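Long-range contact in MamA (Candidatus Magnetobacterium bavaricum, PDB 3VTX), which is a tetratricopeptide-repeat protein, built mainly of paired antiparallel helices of the kind that commonly serve as scaffolds for protein-protein interaction: residues Asp69-Ser81 with Ala95-Ala109. Sequence-based numbering, arbitrary orientation.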
ATOM      1  N   ASP A  69       3.393  -5.669 -18.113  1.00 30.83           N
ATOM      2  CA  ASP A  69       2.092  -5.017 -17.973  1.00 30.47           C
ATOM      3  C   ASP A  69       2.222  -3.729 -17.177  1.00 31.79           C
ATOM      4  O   ASP A  69       2.439  -3.774 -15.985  1.00 31.02           O
ATOM      5  CB  ASP A  69       1.116  -5.969 -17.336  1.00 31.02           C
ATOM      6  CG  ASP A  69      -0.347  -5.452 -17.346  1.00 32.43           C
ATOM      7  OD1 ASP A  69      -0.562  -4.204 -17.359  1.00 38.21           O
ATOM      8  OD2 ASP A  69      -1.275  -6.298 -17.221  1.00 36.87           O
ATOM      9  N   THR A  70       2.043  -2.584 -17.844  1.00 30.71           N
ATOM     10  CA  THR A  70       2.184  -1.305 -17.223  1.00 30.28           C
ATOM     11  C   THR A  70       0.841  -0.668 -16.910  1.00 29.64           C
ATOM     12  O   THR A  70       0.791   0.532 -16.681  1.00 30.58           O
ATOM     13  CB  THR A  70       3.068  -0.388 -18.055  1.00 32.53           C
ATOM     14  OG1 THR A  70       2.440  -0.202 -19.328  1.00 31.29           O
ATOM     15  CG2 THR A  70       4.494  -0.998 -18.239  1.00 34.92           C
ATOM     16  N   THR A  71      -0.226  -1.474 -16.868  1.00 30.45           N
ATOM     17  CA  THR A  71      -1.572  -0.925 -16.813  1.00 30.56           C
ATOM     18  C   THR A  71      -2.328  -1.142 -15.486  1.00 31.47           C
ATOM     19  O   THR A  71      -3.455  -0.724 -15.363  1.00 31.82           O
ATOM     20  CB  THR A  71      -2.470  -1.536 -17.910  1.00 33.58           C
ATOM     21  OG1 THR A  71      -2.740  -2.901 -17.587  1.00 30.54           O
ATOM     22  CG2 THR A  71      -1.801  -1.414 -19.357  1.00 30.53           C
ATOM     23  N   SER A  72      -1.693  -1.774 -14.476  1.00 29.76           N
ATOM     24  CA  SER A  72      -2.404  -2.176 -13.281  1.00 27.22           C
ATOM     25  C   SER A  72      -1.980  -1.231 -12.104  1.00 27.12           C
ATOM     26  O   SER A  72      -0.787  -1.296 -11.602  1.00 26.99           O
ATOM     27  CB  SER A  72      -2.039  -3.621 -12.876  1.00 28.83           C
ATOM     28  OG  SER A  72      -2.422  -3.940 -11.537  1.00 27.51           O
ATOM     29  N   ALA A  73      -2.891  -0.400 -11.671  1.00 26.26           N
ATOM     30  CA  ALA A  73      -2.602   0.522 -10.550  1.00 26.42           C
ATOM     31  C   ALA A  73      -2.211  -0.299  -9.294  1.00 26.67           C
ATOM     32  O   ALA A  73      -1.273   0.056  -8.554  1.00 25.95           O
ATOM     33  CB  ALA A  73      -3.761   1.473 -10.251  1.00 26.23           C
ATOM     34  N   GLU A  74      -2.929  -1.371  -9.075  1.00 27.07           N
ATOM     35  CA  GLU A  74      -2.706  -2.232  -7.882  1.00 28.72           C
ATOM     36  C   GLU A  74      -1.305  -2.809  -7.886  1.00 28.90           C
ATOM     37  O   GLU A  74      -0.642  -2.817  -6.855  1.00 27.63           O
ATOM     38  CB  GLU A  74      -3.747  -3.346  -7.796  1.00 30.62           C
ATOM     39  CG  GLU A  74      -3.611  -4.212  -6.546  1.00 32.40           C
ATOM     40  CD  GLU A  74      -4.522  -5.442  -6.431  1.00 35.99           C
ATOM     41  OE1 GLU A  74      -4.656  -6.223  -7.404  1.00 34.03           O
ATOM     42  OE2 GLU A  74      -4.954  -5.692  -5.275  1.00 40.45           O
ATOM     43  N   ALA A  75      -0.872  -3.340  -9.023  1.00 27.33           N
ATOM     44  CA  ALA A  75       0.476  -3.875  -9.080  1.00 27.12           C
ATOM     45  C   ALA A  75       1.545  -2.844  -8.697  1.00 25.55           C
ATOM     46  O   ALA A  75       2.465  -3.157  -7.963  1.00 24.10           O
ATOM     47  CB  ALA A  75       0.761  -4.472 -10.445  1.00 26.46           C
ATOM     48  N   TYR A  76       1.439  -1.637  -9.248  1.00 24.20           N
ATOM     49  CA  TYR A  76       2.307  -0.549  -8.903  1.00 24.50           C
ATOM     50  C   TYR A  76       2.211  -0.182  -7.412  1.00 24.39           C
ATOM     51  O   TYR A  76       3.247   0.148  -6.804  1.00 24.38           O
ATOM     52  CB  TYR A  76       2.103   0.636  -9.841  1.00 24.64           C
ATOM     53  CG  TYR A  76       2.777   0.494 -11.184  1.00 24.41           C
ATOM     54  CD1 TYR A  76       4.153   0.488 -11.282  1.00 28.21           C
ATOM     55  CD2 TYR A  76       2.021   0.409 -12.378  1.00 29.83           C
ATOM     56  CE1 TYR A  76       4.768   0.363 -12.522  1.00 27.57           C
ATOM     57  CE2 TYR A  76       2.642   0.306 -13.609  1.00 26.65           C
ATOM     58  CZ  TYR A  76       3.981   0.300 -13.679  1.00 30.14           C
ATOM     59  OH  TYR A  76       4.635   0.236 -14.922  1.00 32.43           O
ATOM     60  N   TYR A  77       1.000  -0.179  -6.867  1.00 23.19           N
ATOM     61  CA  TYR A  77       0.807   0.140  -5.473  1.00 24.34           C
ATOM     62  C   TYR A  77       1.553  -0.891  -4.630  1.00 22.48           C
ATOM     63  O   TYR A  77       2.175  -0.541  -3.634  1.00 21.16           O
ATOM     64  CB  TYR A  77      -0.707   0.157  -5.124  1.00 23.29           C
ATOM     65  CG  TYR A  77      -0.953   0.232  -3.610  1.00 23.73           C
ATOM     66  CD1 TYR A  77      -0.646   1.405  -2.860  1.00 23.72           C
ATOM     67  CD2 TYR A  77      -1.420  -0.882  -2.917  1.00 24.34           C
ATOM     68  CE1 TYR A  77      -0.876   1.417  -1.523  1.00 26.13           C
ATOM     69  CE2 TYR A  77      -1.628  -0.864  -1.513  1.00 25.55           C
ATOM     70  CZ  TYR A  77      -1.321   0.302  -0.865  1.00 26.32           C
ATOM     71  OH  TYR A  77      -1.479   0.398   0.506  1.00 27.79           O
ATOM     72  N   ILE A  78       1.401  -2.168  -4.955  1.00 22.80           N
ATOM     73  CA  ILE A  78       2.002  -3.224  -4.155  1.00 21.53           C
ATOM     74  C   ILE A  78       3.497  -3.161  -4.316  1.00 22.56           C
ATOM     75  O   ILE A  78       4.211  -3.229  -3.332  1.00 22.25           O
ATOM     76  CB  ILE A  78       1.461  -4.614  -4.480  1.00 20.80           C
ATOM     77  CG1 ILE A  78      -0.068  -4.682  -4.240  1.00 20.61           C
ATOM     78  CG2 ILE A  78       2.273  -5.656  -3.660  1.00 20.71           C
ATOM     79  CD1 ILE A  78      -0.789  -5.979  -4.797  1.00 27.33           C
ATOM     80  N   LEU A  79       3.971  -2.934  -5.531  1.00 21.54           N
ATOM     81  CA  LEU A  79       5.396  -2.802  -5.809  1.00 23.45           C
ATOM     82  C   LEU A  79       5.955  -1.621  -5.058  1.00 22.19           C
ATOM     83  O   LEU A  79       6.984  -1.693  -4.430  1.00 21.86           O
ATOM     84  CB  LEU A  79       5.640  -2.592  -7.308  1.00 24.72           C
ATOM     85  CG  LEU A  79       7.118  -2.339  -7.765  1.00 26.72           C
ATOM     86  CD1 LEU A  79       8.047  -3.452  -7.232  1.00 23.65           C
ATOM     87  CD2 LEU A  79       7.230  -2.210  -9.341  1.00 29.31           C
ATOM     88  N   GLY A  80       5.265  -0.502  -5.120  1.00 22.35           N
ATOM     89  CA  GLY A  80       5.803   0.670  -4.382  1.00 20.65           C
ATOM     90  C   GLY A  80       5.751   0.527  -2.870  1.00 19.89           C
ATOM     91  O   GLY A  80       6.698   0.888  -2.177  1.00 21.71           O
ATOM     92  N   SER A  81       4.668  -0.029  -2.368  1.00 20.36           N
ATOM     93  CA  SER A  81       4.563  -0.388  -0.930  1.00 21.66           C
ATOM     94  C   SER A  81       5.692  -1.316  -0.473  1.00 21.52           C
ATOM     95  O   SER A  81       6.315  -1.115   0.580  1.00 21.10           O
ATOM     96  CB  SER A  81       3.180  -0.982  -0.597  1.00 21.84           C
ATOM     97  OG  SER A  81       2.126  -0.065  -0.776  1.00 24.35           O
ATOM     98  N   ALA A  95       7.030   3.928  -8.271  1.00 25.69           N
ATOM     99  CA  ALA A  95       5.923   3.065  -8.396  1.00 24.00           C
ATOM    100  C   ALA A  95       4.618   3.611  -7.913  1.00 24.71           C
ATOM    101  O   ALA A  95       3.619   3.430  -8.567  1.00 24.07           O
ATOM    102  CB  ALA A  95       6.208   1.690  -7.651  1.00 24.12           C
ATOM    103  N   LEU A  96       4.610   4.300  -6.769  1.00 25.42           N
ATOM    104  CA  LEU A  96       3.375   4.823  -6.250  1.00 24.06           C
ATOM    105  C   LEU A  96       2.835   5.932  -7.188  1.00 25.28           C
ATOM    106  O   LEU A  96       1.611   6.006  -7.388  1.00 26.16           O
ATOM    107  CB  LEU A  96       3.556   5.397  -4.847  1.00 23.85           C
ATOM    108  CG  LEU A  96       3.895   4.320  -3.823  1.00 23.66           C
ATOM    109  CD1 LEU A  96       4.488   4.873  -2.556  1.00 21.45           C
ATOM    110  CD2 LEU A  96       2.640   3.536  -3.492  1.00 23.00           C
ATOM    111  N   GLN A  97       3.744   6.728  -7.747  1.00 27.01           N
ATOM    112  CA  GLN A  97       3.392   7.769  -8.741  0.50 28.07           C
ATOM    113  C   GLN A  97       2.712   7.104  -9.941  1.00 29.10           C
ATOM    114  O   GLN A  97       1.698   7.622 -10.490  1.00 29.01           O
ATOM    115  CB  GLN A  97       4.630   8.545  -9.234  0.50 28.38           C
ATOM    116  CG  GLN A  97       5.150   9.630  -8.290  0.50 30.09           C
ATOM    117  CD  GLN A  97       6.401  10.299  -8.832  0.50 32.87           C
ATOM    118  OE1 GLN A  97       7.039   9.790  -9.744  0.50 37.84           O
ATOM    119  NE2 GLN A  97       6.755  11.435  -8.268  0.50 35.59           N
ATOM    120  N   ARG A  98       3.271   5.992 -10.366  1.00 28.75           N
ATOM    121  CA  ARG A  98       2.663   5.261 -11.453  1.00 30.08           C
ATOM    122  C   ARG A  98       1.315   4.749 -11.115  1.00 28.58           C
ATOM    123  O   ARG A  98       0.434   4.805 -11.950  1.00 28.62           O
ATOM    124  CB  ARG A  98       3.548   4.186 -12.030  1.00 30.95           C
ATOM    125  CG  ARG A  98       4.739   4.802 -12.805  1.00 37.59           C
ATOM    126  CD  ARG A  98       5.522   3.827 -13.670  1.00 45.47           C
ATOM    127  NE  ARG A  98       6.897   3.662 -13.181  1.00 52.20           N
ATOM    128  CZ  ARG A  98       7.951   4.424 -13.484  1.00 55.30           C
ATOM    129  NH1 ARG A  98       7.858   5.452 -14.327  1.00 58.89           N
ATOM    130  NH2 ARG A  98       9.124   4.130 -12.941  1.00 55.64           N
ATOM    131  N   ALA A  99       1.116   4.265  -9.881  1.00 26.98           N
ATOM    132  CA  ALA A  99      -0.192   3.795  -9.453  1.00 25.20           C
ATOM    133  C   ALA A  99      -1.239   4.908  -9.511  1.00 26.28           C
ATOM    134  O   ALA A  99      -2.427   4.714  -9.903  1.00 29.97           O
ATOM    135  CB  ALA A  99      -0.126   3.250  -7.995  1.00 23.33           C
ATOM    136  N   ILE A 100      -0.836   6.054  -9.022  1.00 26.74           N
ATOM    137  CA  ILE A 100      -1.707   7.209  -8.915  1.00 27.50           C
ATOM    138  C   ILE A 100      -2.014   7.730 -10.341  1.00 29.18           C
ATOM    139  O   ILE A 100      -3.091   8.266 -10.604  1.00 32.17           O
ATOM    140  CB  ILE A 100      -1.033   8.300  -8.079  1.00 27.38           C
ATOM    141  CG1 ILE A 100      -1.129   7.871  -6.606  1.00 27.33           C
ATOM    142  CG2 ILE A 100      -1.683   9.694  -8.305  1.00 28.07           C
ATOM    143  CD1 ILE A 100      -0.125   8.629  -5.751  1.00 27.68           C
ATOM    144  N   ALA A 101      -1.019   7.687 -11.203  1.00 31.33           N
ATOM    145  CA  ALA A 101      -1.226   8.196 -12.593  1.00 32.49           C
ATOM    146  C   ALA A 101      -2.271   7.298 -13.222  1.00 33.46           C
ATOM    147  O   ALA A 101      -3.156   7.783 -13.950  1.00 35.67           O
ATOM    148  CB  ALA A 101       0.100   8.188 -13.403  1.00 32.54           C
ATOM    149  N   LEU A 102      -2.217   6.004 -12.930  1.00 32.02           N
ATOM    150  CA  LEU A 102      -3.178   5.057 -13.432  1.00 33.54           C
ATOM    151  C   LEU A 102      -4.523   5.100 -12.746  1.00 33.69           C
ATOM    152  O   LEU A 102      -5.476   4.606 -13.300  1.00 33.51           O
ATOM    153  CB  LEU A 102      -2.662   3.621 -13.423  1.00 33.06           C
ATOM    154  CG  LEU A 102      -1.462   3.320 -14.333  1.00 33.44           C
ATOM    155  CD1 LEU A 102      -0.817   2.034 -13.888  1.00 31.28           C
ATOM    156  CD2 LEU A 102      -1.866   3.208 -15.800  1.00 34.45           C
ATOM    157  N   ASN A 103      -4.614   5.617 -11.513  1.00 33.74           N
ATOM    158  CA  ASN A 103      -5.881   5.722 -10.804  1.00 31.41           C
ATOM    159  C   ASN A 103      -5.736   6.958  -9.904  1.00 34.22           C
ATOM    160  O   ASN A 103      -5.167   6.897  -8.791  1.00 31.21           O
ATOM    161  CB  ASN A 103      -6.223   4.439 -10.014  1.00 33.55           C
ATOM    162  CG  ASN A 103      -7.520   4.588  -9.099  1.00 31.24           C
ATOM    163  OD1 ASN A 103      -8.139   5.645  -9.068  1.00 36.61           O
ATOM    164  ND2 ASN A 103      -7.850   3.512  -8.348  1.00 39.95           N
ATOM    165  N   THR A 104      -6.296   8.055 -10.349  1.00 33.98           N
ATOM    166  CA  THR A 104      -6.039   9.359  -9.692  1.00 36.32           C
ATOM    167  C   THR A 104      -6.876   9.550  -8.445  1.00 34.10           C
ATOM    168  O   THR A 104      -6.682  10.538  -7.679  1.00 35.37           O
ATOM    169  CB  THR A 104      -6.194  10.544 -10.660  1.00 39.11           C
ATOM    170  OG1 THR A 104      -7.525  10.531 -11.145  1.00 41.95           O
ATOM    171  CG2 THR A 104      -5.172  10.479 -11.812  1.00 39.92           C
ATOM    172  N   VAL A 105      -7.743   8.609  -8.148  1.00 34.60           N
ATOM    173  CA  VAL A 105      -8.436   8.582  -6.878  1.00 35.63           C
ATOM    174  C   VAL A 105      -8.024   7.407  -5.901  1.00 34.04           C
ATOM    175  O   VAL A 105      -8.811   6.953  -5.043  1.00 34.82           O
ATOM    176  CB  VAL A 105      -9.940   8.731  -7.034  1.00 38.07           C
ATOM    177  CG1 VAL A 105     -10.227  10.111  -7.615  1.00 40.55           C
ATOM    178  CG2 VAL A 105     -10.548   7.599  -7.866  1.00 42.74           C
ATOM    179  N   TYR A 106      -6.782   6.924  -6.035  1.00 32.44           N
ATOM    180  CA  TYR A 106      -6.357   5.731  -5.343  1.00 29.35           C
ATOM    181  C   TYR A 106      -5.869   6.170  -3.959  1.00 30.33           C
ATOM    182  O   TYR A 106      -4.667   6.434  -3.758  1.00 27.10           O
ATOM    183  CB  TYR A 106      -5.177   5.077  -6.042  1.00 30.82           C
ATOM    184  CG  TYR A 106      -4.887   3.617  -5.724  1.00 27.57           C
ATOM    185  CD1 TYR A 106      -5.394   2.968  -4.604  1.00 30.20           C
ATOM    186  CD2 TYR A 106      -4.055   2.907  -6.561  1.00 27.45           C
ATOM    187  CE1 TYR A 106      -5.081   1.631  -4.325  1.00 31.06           C
ATOM    188  CE2 TYR A 106      -3.775   1.559  -6.336  1.00 25.92           C
ATOM    189  CZ  TYR A 106      -4.280   0.938  -5.225  1.00 28.13           C
ATOM    190  OH  TYR A 106      -4.023  -0.351  -5.023  1.00 29.05           O
ATOM    191  N   ALA A 107      -6.778   6.216  -3.012  1.00 28.98           N
ATOM    192  CA  ALA A 107      -6.418   6.799  -1.696  1.00 28.22           C
ATOM    193  C   ALA A 107      -5.291   6.086  -0.991  1.00 27.72           C
ATOM    194  O   ALA A 107      -4.477   6.728  -0.363  1.00 26.07           O
ATOM    195  CB  ALA A 107      -7.673   6.795  -0.799  1.00 27.42           C
ATOM    196  N   ASP A 108      -5.236   4.768  -1.055  1.00 27.33           N
ATOM    197  CA  ASP A 108      -4.153   4.039  -0.409  1.00 27.64           C
ATOM    198  C   ASP A 108      -2.777   4.396  -0.937  1.00 25.86           C
ATOM    199  O   ASP A 108      -1.802   4.464  -0.146  1.00 22.39           O
ATOM    200  CB  ASP A 108      -4.367   2.540  -0.509  1.00 27.84           C
ATOM    201  CG  ASP A 108      -5.289   2.008   0.627  1.00 37.47           C
ATOM    202  OD1 ASP A 108      -4.917   2.014   1.861  1.00 42.20           O
ATOM    203  OD2 ASP A 108      -6.336   1.493   0.222  1.00 46.93           O
ATOM    204  N   ALA A 109      -2.710   4.637  -2.228  1.00 24.64           N
ATOM    205  CA  ALA A 109      -1.492   5.021  -2.871  1.00 24.95           C
ATOM    206  C   ALA A 109      -1.056   6.394  -2.482  1.00 23.11           C
ATOM    207  O   ALA A 109       0.151   6.601  -2.275  1.00 23.69           O
ATOM    208  CB  ALA A 109      -1.654   4.921  -4.423  1.00 23.99           C
TER
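Gly80 and Ala95 mark one of two close points of this helix pair: Gly80 CA lies 3.4 Å from Ala95 CB, with Leu96 CG close by. Ala73 and Ala99 make the other, the nearer by CA, and Ala99 CB rests 3.4 Å from Ala73 O. The axes of segments 73-81 and 95-102 approach to 7.5 Å. Two neighbouring tyrosines then diverge to flank this seam, each a knob in a hole of the partner segment. Tyr76 sits among Ala95, Arg98, Ala99 and Leu102. Arg98 CB covers one face of its ring in a CH-pi contact, 3.8 Å from the centroid, and Arg98 CD runs on past Tyr76 CE1. Tyr77 swings the other way, CG anti to the backbone N (chi1 169°), toward helix 107-119, where its CE1 comes 3.5 Å from Asp108 O. Tyr106 fills the corner between the three helices; its OH reaches Tyr77 CB at 3.4 Å, the two ring planes inclined at 42°. Thr70, Arg98 and Asp108 mark the looser, solvent side; Leu102, though exposed, bridges the loop and the Tyr76 ring, its CD1 3.6 Å from both Thr70 O and Tyr76 CD2. With no hydrogen bond between the segments, apolar packing and the CH-pi contact carry it. Segments 73-81 and 95-102 run nearly antiparallel, at 158°, and helices 73-85 and 89-102 form the helix-turn-helix hairpin of a tetratricopeptide repeat, against which the next helix packs.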